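PDB 7DRQ: Uly1 from Catenovulum maritimum, which probably cleaves the algal polysaccharide ulvan, as a calcium-binding lyase of polysaccharide lyase family 24 with a beta-propeller repeat region. Local coordinates for residues His108-Ala114 / Thr202-Phe206; Leu414-Pro419 / Ser441-Gly447; Asp270-Arg274 / Tyr297-Gly303. One frame throughout, in Å; residues are numbered along the deposited sequence.

Contact 1. Residues His108-Ala114 / Thr202-Phe206; sequences HNTIAVA and TYPTF
F206 lays its ring under the A114 methyl, and following the side chain outward shows how. Its CB already touches A114 CB. With CG anti to the carbonyl carbon (chi1 -61°), the ring is aimed so that CG comes within 3.3 Å of A114 CB. The methyl sits over one ring face, displaced toward the rim on the CG side, in a CH-pi contact 3.5 Å from the centroid. On one branch CD1 also lies under A114 CB, 3.6 Å away; on the other, CD2 passes 3.6 Å from V113 O and CE2 carries on to A112 CB. That second methyl also packs on P204, with A112 CB 3.8 Å from P204 CG.

No clear direct hydrogen bond joins the segments; two waters do that work. One donates to H108 O and accepts from Y203 N; the other links T110 OG1 to P204 O. The H108 ring, its ND1 hydrogen-bonded to E106 OE1, brings CD2 to 3.2 Å from Y203 OH.

The short segments 111-114 and 202-206 run roughly parallel, 18° apart, consistent with inner edges of neighbouring beta-propeller blades. L125 touches P204 and F206, L216 touches F206 and M218 touches P204.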
loop_
_atom_site.group_PDB
_atom_site.type_symbol
_atom_site.label_atom_id
_atom_site.label_comp_id
_atom_site.label_asym_id
_atom_site.label_seq_id
_atom_site.Cartn_x
_atom_site.Cartn_y
_atom_site.Cartn_z
ATOM N N HIS A 108 -1.299 10.094 -0.236
ATOM C CA HIS A 108 -0.161 9.270 -0.627
ATOM C C HIS A 108 0.731 8.979 0.567
ATOM O O HIS A 108 1.425 7.956 0.593
ATOM C CB HIS A 108 0.695 9.956 -1.697
ATOM C CG HIS A 108 0.027 10.068 -3.032
ATOM N ND1 HIS A 108 -0.808 11.118 -3.358
ATOM C CD2 HIS A 108 0.087 9.277 -4.129
ATOM C CE1 HIS A 108 -1.245 10.956 -4.596
ATOM N NE2 HIS A 108 -0.709 9.852 -5.088
ATOM N N ASN A 109 0.758 9.891 1.532
ATOM C CA ASN A 109 1.829 9.976 2.520
ATOM C C ASN A 109 1.544 9.116 3.740
ATOM O O ASN A 109 1.571 9.584 4.876
ATOM C CB ASN A 109 2.037 11.431 2.919
ATOM C CG ASN A 109 2.684 12.242 1.823
ATOM O OD1 ASN A 109 2.564 11.915 0.642
ATOM N ND2 ASN A 109 3.358 13.327 2.209
ATOM N N THR A 110 1.283 7.841 3.501
ATOM C CA THR A 110 0.906 6.913 4.557
ATOM C C THR A 110 2.099 6.568 5.452
ATOM O O THR A 110 3.254 6.889 5.168
ATOM C CB THR A 110 0.322 5.644 3.941
ATOM O OG1 THR A 110 1.288 5.086 3.026
ATOM C CG2 THR A 110 -0.951 5.965 3.209
ATOM N N ILE A 111 1.791 5.890 6.556
ATOM C CA ILE A 111 2.787 5.354 7.479
ATOM C C ILE A 111 2.766 3.840 7.352
ATOM O O ILE A 111 1.819 3.187 7.812
ATOM C CB ILE A 111 2.509 5.764 8.929
ATOM C CG1 ILE A 111 2.243 7.272 9.052
ATOM C CG2 ILE A 111 3.665 5.296 9.830
ATOM C CD1 ILE A 111 1.327 7.603 10.257
ATOM N N ALA A 112 3.820 3.274 6.773
ATOM C CA ALA A 112 3.947 1.829 6.658
ATOM C C ALA A 112 4.727 1.287 7.847
ATOM O O ALA A 112 5.653 1.933 8.342
ATOM C CB ALA A 112 4.656 1.439 5.361
ATOM N N VAL A 113 4.334 0.100 8.316
ATOM C CA VAL A 113 4.983 -0.530 9.458
ATOM C C VAL A 113 5.335 -1.969 9.097
ATOM O O VAL A 113 4.606 -2.641 8.360
ATOM C CB VAL A 113 4.100 -0.481 10.733
ATOM C CG1 VAL A 113 2.757 -1.216 10.503
ATOM C CG2 VAL A 113 4.845 -1.042 11.944
ATOM N N ALA A 114 6.470 -2.438 9.616
ATOM C CA ALA A 114 6.829 -3.846 9.533
ATOM C C ALA A 114 7.611 -4.260 10.771
ATOM O O ALA A 114 8.302 -3.446 11.393
ATOM C CB ALA A 114 7.677 -4.154 8.290
ATOM N N THR A 202 7.761 6.742 -3.424
ATOM C CA THR A 202 6.379 6.788 -2.952
ATOM C C THR A 202 5.894 5.360 -2.702
ATOM O O THR A 202 6.423 4.397 -3.268
ATOM C CB THR A 202 5.459 7.486 -3.974
ATOM O OG1 THR A 202 6.094 8.675 -4.476
ATOM C CG2 THR A 202 4.089 7.861 -3.350
ATOM N N TYR A 203 4.893 5.230 -1.815
ATOM C CA TYR A 203 4.152 3.997 -1.529
ATOM C C TYR A 203 4.978 2.922 -0.836
ATOM O O TYR A 203 5.217 1.860 -1.429
ATOM C CB TYR A 203 3.581 3.381 -2.805
ATOM C CG TYR A 203 2.635 4.244 -3.581
ATOM C CD1 TYR A 203 1.445 4.697 -3.029
ATOM C CD2 TYR A 203 2.935 4.597 -4.884
ATOM C CE1 TYR A 203 0.577 5.486 -3.770
ATOM C CE2 TYR A 203 2.085 5.376 -5.626
ATOM C CZ TYR A 203 0.913 5.817 -5.073
ATOM O OH TYR A 203 0.086 6.596 -5.848
ATOM N N PRO A 204 5.401 3.129 0.412
ATOM C CA PRO A 204 6.131 2.067 1.133
ATOM C C PRO A 204 5.200 0.905 1.460
ATOM O O PRO A 204 4.135 1.097 2.052
ATOM C CB PRO A 204 6.625 2.774 2.399
ATOM C CG PRO A 204 5.574 3.852 2.641
ATOM C CD PRO A 204 5.145 4.311 1.261
ATOM N N THR A 205 5.595 -0.301 1.043
ATOM C CA THR A 205 4.835 -1.518 1.310
ATOM C C THR A 205 5.811 -2.637 1.633
ATOM O O THR A 205 6.588 -3.040 0.762
ATOM C CB THR A 205 3.956 -1.905 0.117
ATOM O OG1 THR A 205 3.053 -0.833 -0.173
ATOM C CG2 THR A 205 3.132 -3.160 0.448
ATOM N N PHE A 206 5.767 -3.129 2.868
ATOM C CA PHE A 206 6.595 -4.242 3.302
ATOM C C PHE A 206 5.904 -5.573 3.027
ATOM O O PHE A 206 4.675 -5.667 2.976
ATOM C CB PHE A 206 6.887 -4.161 4.804
ATOM C CG PHE A 206 7.629 -2.922 5.246
ATOM C CD1 PHE A 206 9.022 -2.878 5.213
ATOM C CD2 PHE A 206 6.937 -1.848 5.798
ATOM C CE1 PHE A 206 9.704 -1.760 5.673
ATOM C CE2 PHE A 206 7.608 -0.734 6.261
ATOM C CZ PHE A 206 9.002 -0.686 6.196
HETATM O O HOH W 1 3.926 7.225 0.055
HETATM O O HOH W 2 2.017 2.566 3.192
#

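Contact 2. Residues Leu414-Pro419 / Ser441-Gly447; sequences LEQGRP and SQSFQKG
G417 O takes the one direct hydrogen bond between these segments: F444 N donates to it over 2.7 Å at 156°, in the carbonyl plane and on a lone pair. The same oxygen also receives a CA-H contact from S443, and the favour is returned by G417 CA, which lies 3.4 Å from F444 O. G417 belongs to a type I' turn from E415 to R418, closing the hairpin of strands 408-415 and 418-425, and its bare CA lets the turn come close to S443.

Beside this backbone pairing, a water donates to Q416 O and shares a 2.6 Å hydrogen bond with S443 OG, bridging the turn to S443.

Apolar groups meet on the other flank. P419 presents CD to the edge of the F444 ring, near its plane, 4.0 Å from F444 CD2. L414 comes in at about a right angle to the F444 side chain. Its CG lies beside the backbone N (chi1 -57°), and the CD1 branch reaches both F444 O and K446 N, the latter at 3.6 Å. Y458 and L460 of strand 455-462 extend this greasy patch.

R418 CD rests 3.4 Å from S441 OG. Beyond it, the bend at chi3 (-61°) turns NE away toward its hydrogen bond with A437 O, while S441 OG bonds to P438 O.

Across the joint between these sheets there is thus one direct hydrogen bond, flanked by two CA-H...O contacts, a bridging water and hydrocarbon, with no charge pair. The arrangement probably carries a small cost, since K446 N is buried by the contact and has no hydrogen-bond partner in the model.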
loop_
_atom_site.group_PDB
_atom_site.type_symbol
_atom_site.label_atom_id
_atom_site.label_comp_id
_atom_site.label_asym_id
_atom_site.label_seq_id
_atom_site.Cartn_x
_atom_site.Cartn_y
_atom_site.Cartn_z
ATOM N N LEU A 414 -17.187 -3.435 2.812
ATOM C CA LEU A 414 -18.248 -2.855 3.621
ATOM C C LEU A 414 -19.495 -2.755 2.765
ATOM O O LEU A 414 -19.443 -2.233 1.648
ATOM C CB LEU A 414 -17.843 -1.477 4.151
ATOM C CG LEU A 414 -16.546 -1.497 4.964
ATOM C CD1 LEU A 414 -16.033 -0.089 5.289
ATOM C CD2 LEU A 414 -16.752 -2.295 6.255
ATOM N N GLU A 415 -20.605 -3.267 3.279
ATOM C CA GLU A 415 -21.895 -3.138 2.620
ATOM C C GLU A 415 -22.842 -2.488 3.614
ATOM O O GLU A 415 -23.053 -3.023 4.706
ATOM C CB GLU A 415 -22.424 -4.498 2.165
ATOM C CG GLU A 415 -23.691 -4.426 1.332
ATOM C CD GLU A 415 -23.989 -5.745 0.655
ATOM O OE1 GLU A 415 -23.382 -6.025 -0.403
ATOM O OE2 GLU A 415 -24.812 -6.511 1.195
ATOM N N GLN A 416 -23.376 -1.323 3.246
ATOM C CA GLN A 416 -24.144 -0.487 4.166
ATOM C C GLN A 416 -23.370 -0.214 5.436
ATOM O O GLN A 416 -23.946 -0.148 6.530
ATOM C CB GLN A 416 -25.502 -1.125 4.479
ATOM C CG GLN A 416 -26.438 -1.242 3.277
ATOM C CD GLN A 416 -27.687 -2.060 3.576
ATOM O OE1 GLN A 416 -28.695 -1.939 2.883
ATOM N NE2 GLN A 416 -27.619 -2.901 4.609
ATOM N N GLY A 417 -22.043 -0.093 5.329
ATOM C CA GLY A 417 -21.183 0.173 6.458
ATOM C C GLY A 417 -20.741 -1.039 7.242
ATOM O O GLY A 417 -19.910 -0.899 8.148
ATOM N N ARG A 418 -21.255 -2.232 6.929
ATOM C CA ARG A 418 -21.000 -3.415 7.721
ATOM C C ARG A 418 -20.071 -4.366 6.979
ATOM O O ARG A 418 -20.231 -4.574 5.769
ATOM C CB ARG A 418 -22.315 -4.131 8.053
ATOM C CG ARG A 418 -23.372 -3.146 8.576
ATOM C CD ARG A 418 -24.357 -3.815 9.497
ATOM N NE ARG A 418 -25.109 -4.884 8.843
ATOM C CZ ARG A 418 -26.228 -4.707 8.148
ATOM N NH1 ARG A 418 -26.733 -3.491 7.979
ATOM N NH2 ARG A 418 -26.843 -5.752 7.614
ATOM N N PRO A 419 -19.083 -4.929 7.667
ATOM C CA PRO A 419 -18.132 -5.821 6.990
ATOM C C PRO A 419 -18.812 -7.072 6.446
ATOM O O PRO A 419 -19.670 -7.675 7.095
ATOM C CB PRO A 419 -17.125 -6.161 8.094
ATOM C CG PRO A 419 -17.174 -4.984 9.009
ATOM C CD PRO A 419 -18.633 -4.567 9.022
ATOM N N SER A 441 -25.131 -3.632 14.321
ATOM C CA SER A 441 -23.707 -3.465 14.549
ATOM C C SER A 441 -23.249 -2.111 14.000
ATOM O O SER A 441 -24.006 -1.382 13.358
ATOM C CB SER A 441 -22.933 -4.618 13.902
ATOM O OG SER A 441 -23.257 -4.727 12.528
ATOM N N GLN A 442 -21.979 -1.785 14.239
ATOM C CA GLN A 442 -21.475 -0.467 13.877
ATOM C C GLN A 442 -21.360 -0.308 12.364
ATOM O O GLN A 442 -21.299 -1.277 11.606
ATOM C CB GLN A 442 -20.106 -0.222 14.505
ATOM C CG GLN A 442 -20.110 -0.252 16.012
ATOM C CD GLN A 442 -18.724 -0.377 16.556
ATOM O OE1 GLN A 442 -18.328 -1.441 17.017
ATOM N NE2 GLN A 442 -17.957 0.702 16.480
ATOM N N SER A 443 -21.302 0.944 11.930
ATOM C CA SER A 443 -21.127 1.282 10.524
ATOM C C SER A 443 -19.753 1.896 10.326
ATOM O O SER A 443 -19.339 2.774 11.095
ATOM C CB SER A 443 -22.206 2.252 10.045
ATOM O OG SER A 443 -23.373 1.534 9.683
ATOM N N PHE A 444 -19.055 1.437 9.293
ATOM C CA PHE A 444 -17.708 1.895 8.999
ATOM C C PHE A 444 -17.666 2.531 7.615
ATOM O O PHE A 444 -18.446 2.184 6.720
ATOM C CB PHE A 444 -16.707 0.730 9.110
ATOM C CG PHE A 444 -16.749 0.046 10.454
ATOM C CD1 PHE A 444 -16.118 0.610 11.544
ATOM C CD2 PHE A 444 -17.464 -1.129 10.630
ATOM C CE1 PHE A 444 -16.170 -0.007 12.800
ATOM C CE2 PHE A 444 -17.527 -1.753 11.873
ATOM C CZ PHE A 444 -16.872 -1.189 12.958
ATOM N N GLN A 445 -16.740 3.476 7.468
ATOM C CA GLN A 445 -16.571 4.329 6.302
ATOM C C GLN A 445 -15.458 3.848 5.383
ATOM O O GLN A 445 -15.478 4.135 4.174
ATOM C CB GLN A 445 -16.254 5.746 6.796
ATOM C CG GLN A 445 -16.071 6.811 5.762
ATOM C CD GLN A 445 -16.224 8.186 6.385
ATOM O OE1 GLN A 445 -16.972 8.355 7.350
ATOM N NE2 GLN A 445 -15.509 9.169 5.852
ATOM N N LYS A 446 -14.501 3.115 5.939
ATOM C CA LYS A 446 -13.283 2.710 5.245
ATOM C C LYS A 446 -12.625 1.618 6.066
ATOM O O LYS A 446 -12.673 1.648 7.292
ATOM C CB LYS A 446 -12.337 3.908 5.078
ATOM C CG LYS A 446 -11.083 3.640 4.258
ATOM C CD LYS A 446 -10.133 4.845 4.336
ATOM C CE LYS A 446 -9.099 4.823 3.211
ATOM N NZ LYS A 446 -8.198 3.631 3.278
ATOM N N GLY A 447 -11.993 0.666 5.400
ATOM C CA GLY A 447 -11.222 -0.327 6.130
ATOM C C GLY A 447 -10.044 -0.790 5.312
ATOM O O GLY A 447 -10.075 -0.747 4.077
HETATM O O HOH W 3 -24.678 2.427 7.611
#

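Contact 3. Residues Asp270-Arg274 / Tyr297-Gly303; sequences DGKIR and YSDDPSG
K272 stretches along Y297, both side chains pointing the same way, until its ammonium reaches D299. The lysine chain is fully extended beyond CG. Its CB passes S298 O, its CD passes Y297 CD1, and NZ itself ends 3.8 Å from Y297 CE1. There NZ meets D299 OD1 at 2.7 Å, nearly head-on to the C-O bond, in a salt bridge; D299 OD1 lies at the edge of the Y297 ring, in its plane. The other carboxylate oxygen of D299 pairs with K308, so the aspartate serves two lysines.

Y297 has its CG wedged between the backbone N and the carbonyl carbon (chi1 66°), which swings the ring alongside R274. There R274 CG packs 3.6 Å from Y297 CB, and the guanidinium and ring planes are 40° apart. R274 starts from a first torsion well off a staggered position, then runs straight to NE. Its NH2 bonds to D270 O at 3.1 Å: the oxygen lies in the guanidinium plane, but NH2 stands above the D270 carbonyl plane rather than on a lone pair. NE goes to A269 O and NH1 to Y295 OH.

Underneath, R274 and Y297 form an antiparallel non-hydrogen-bonded pair of strands 272-280 and 290-298. Next to it S298 N donates to I273 O over 2.9 Å. I273 sets CD1 3.7 Å from G303 CA, against the type I turn D300-G303. A water joins I273 N to S298 O and D300 O. S298 OG, anti to the backbone N (chi1 171°) and also bonded to T305 O, accepts from D300 N in an ST turn; D300 OD1 accepts from S302 N in an Asx turn.

The chemistry implies a guanidinium held by carbonyls and a hydroxyl, with the D270 carboxylate a long, charge-only neighbour, and a D299 carboxylate that both lysines would probably help keep ionised.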
loop_
_atom_site.group_PDB
_atom_site.type_symbol
_atom_site.label_atom_id
_atom_site.label_comp_id
_atom_site.label_asym_id
_atom_site.label_seq_id
_atom_site.Cartn_x
_atom_site.Cartn_y
_atom_site.Cartn_z
ATOM N N ASP A 270 1.988 -17.555 -2.212
ATOM C CA ASP A 270 2.315 -18.964 -2.419
ATOM C C ASP A 270 3.826 -19.192 -2.413
ATOM O O ASP A 270 4.396 -19.761 -3.344
ATOM C CB ASP A 270 1.698 -19.496 -3.712
ATOM C CG ASP A 270 1.731 -21.023 -3.789
ATOM O OD1 ASP A 270 1.810 -21.646 -2.710
ATOM O OD2 ASP A 270 1.697 -21.592 -4.909
ATOM N N GLY A 271 4.478 -18.705 -1.352
ATOM C CA GLY A 271 5.883 -18.992 -1.117
ATOM C C GLY A 271 6.872 -18.284 -2.017
ATOM O O GLY A 271 8.048 -18.676 -2.046
ATOM N N LYS A 272 6.451 -17.266 -2.763
ATOM C CA LYS A 272 7.351 -16.582 -3.681
ATOM C C LYS A 272 7.084 -15.086 -3.681
ATOM O O LYS A 272 5.964 -14.631 -3.462
ATOM C CB LYS A 272 7.215 -17.094 -5.118
ATOM C CG LYS A 272 7.480 -18.582 -5.278
ATOM C CD LYS A 272 7.352 -19.026 -6.734
ATOM C CE LYS A 272 7.500 -20.549 -6.819
ATOM N NZ LYS A 272 7.339 -21.032 -8.212
ATOM N N ILE A 273 8.133 -14.329 -3.956
ATOM C CA ILE A 273 8.009 -12.904 -4.218
ATOM C C ILE A 273 7.497 -12.725 -5.642
ATOM O O ILE A 273 8.065 -13.287 -6.581
ATOM C CB ILE A 273 9.364 -12.213 -4.018
ATOM C CG1 ILE A 273 9.735 -12.226 -2.538
ATOM C CG2 ILE A 273 9.332 -10.808 -4.545
ATOM C CD1 ILE A 273 11.203 -11.907 -2.281
ATOM N N ARG A 274 6.398 -11.980 -5.804
ATOM C CA ARG A 274 5.799 -11.774 -7.124
ATOM C C ARG A 274 5.314 -10.335 -7.257
ATOM O O ARG A 274 5.306 -9.563 -6.297
ATOM C CB ARG A 274 4.630 -12.745 -7.387
ATOM C CG ARG A 274 4.712 -14.081 -6.658
ATOM C CD ARG A 274 3.556 -15.026 -7.015
ATOM N NE ARG A 274 3.704 -16.301 -6.310
ATOM C CZ ARG A 274 3.776 -17.494 -6.904
ATOM N NH1 ARG A 274 3.678 -17.597 -8.229
ATOM N NH2 ARG A 274 3.938 -18.588 -6.164
ATOM N N TYR A 297 6.774 -13.547 -11.426
ATOM C CA TYR A 297 7.131 -14.088 -10.122
ATOM C C TYR A 297 8.588 -14.521 -10.153
ATOM O O TYR A 297 9.154 -14.787 -11.215
ATOM C CB TYR A 297 6.220 -15.260 -9.714
ATOM C CG TYR A 297 6.369 -16.482 -10.597
ATOM C CD1 TYR A 297 7.312 -17.463 -10.307
ATOM C CD2 TYR A 297 5.569 -16.648 -11.715
ATOM C CE1 TYR A 297 7.454 -18.574 -11.111
ATOM C CE2 TYR A 297 5.711 -17.762 -12.535
ATOM C CZ TYR A 297 6.650 -18.717 -12.224
ATOM O OH TYR A 297 6.789 -19.823 -13.031
ATOM N N SER A 298 9.190 -14.585 -8.972
ATOM C CA SER A 298 10.586 -14.975 -8.829
ATOM C C SER A 298 10.676 -16.336 -8.154
ATOM O O SER A 298 9.999 -16.583 -7.149
ATOM C CB SER A 298 11.361 -13.937 -8.017
ATOM O OG SER A 298 12.661 -14.434 -7.713
ATOM N N ASP A 299 11.503 -17.218 -8.707
ATOM C CA ASP A 299 11.789 -18.500 -8.081
ATOM C C ASP A 299 12.964 -18.410 -7.115
ATOM O O ASP A 299 13.331 -19.413 -6.505
ATOM C CB ASP A 299 12.039 -19.567 -9.161
ATOM C CG ASP A 299 10.735 -20.104 -9.752
ATOM O OD1 ASP A 299 9.723 -20.073 -9.027
ATOM O OD2 ASP A 299 10.704 -20.548 -10.926
ATOM N N ASP A 300 13.525 -17.219 -6.947
ATOM C CA ASP A 300 14.625 -16.961 -6.029
ATOM C C ASP A 300 14.049 -16.531 -4.684
ATOM O O ASP A 300 13.258 -15.573 -4.640
ATOM C CB ASP A 300 15.510 -15.865 -6.631
ATOM C CG ASP A 300 16.699 -15.468 -5.771
ATOM O OD1 ASP A 300 16.871 -15.925 -4.621
ATOM O OD2 ASP A 300 17.489 -14.647 -6.281
ATOM N N PRO A 301 14.387 -17.204 -3.578
ATOM C CA PRO A 301 13.825 -16.786 -2.278
ATOM C C PRO A 301 14.175 -15.354 -1.912
ATOM O O PRO A 301 13.425 -14.718 -1.160
ATOM C CB PRO A 301 14.424 -17.781 -1.271
ATOM C CG PRO A 301 15.332 -18.673 -2.023
ATOM C CD PRO A 301 15.277 -18.373 -3.487
ATOM N N SER A 302 15.285 -14.813 -2.423
ATOM C CA SER A 302 15.566 -13.398 -2.214
ATOM C C SER A 302 14.805 -12.501 -3.183
ATOM O O SER A 302 14.814 -11.279 -3.005
ATOM C CB SER A 302 17.064 -13.129 -2.343
ATOM O OG SER A 302 17.435 -13.168 -3.710
ATOM N N GLY A 303 14.148 -13.075 -4.195
ATOM C CA GLY A 303 13.428 -12.287 -5.178
ATOM C C GLY A 303 14.302 -11.547 -6.164
ATOM O O GLY A 303 13.795 -10.708 -6.912
HETATM O O HOH W 4 10.642 -15.866 -4.576
#

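In the fold
Contact 1 lies about 6 Å from the centre of the chain, measured from its own centre, contacts 2 and 3 about 21 and 19 Å out. The innermost is nearly all buried; the other two are partly open. Contacts 1 and 2 each join two different sheets, whereas 270-274 and 297-303 belong to neighbouring strands of a single hairpin. The chemistry follows: in contact 1 the clear polar links pass through water alone, contact 2 has a backbone bond with apolar side chains, and contact 3 the end of a strand pair, where a water takes over, plus a salt bridge. Segment 441-447 leads into the sheet in which 3-15 pairs with 469-478, consistent with the ring closure of a beta-propeller.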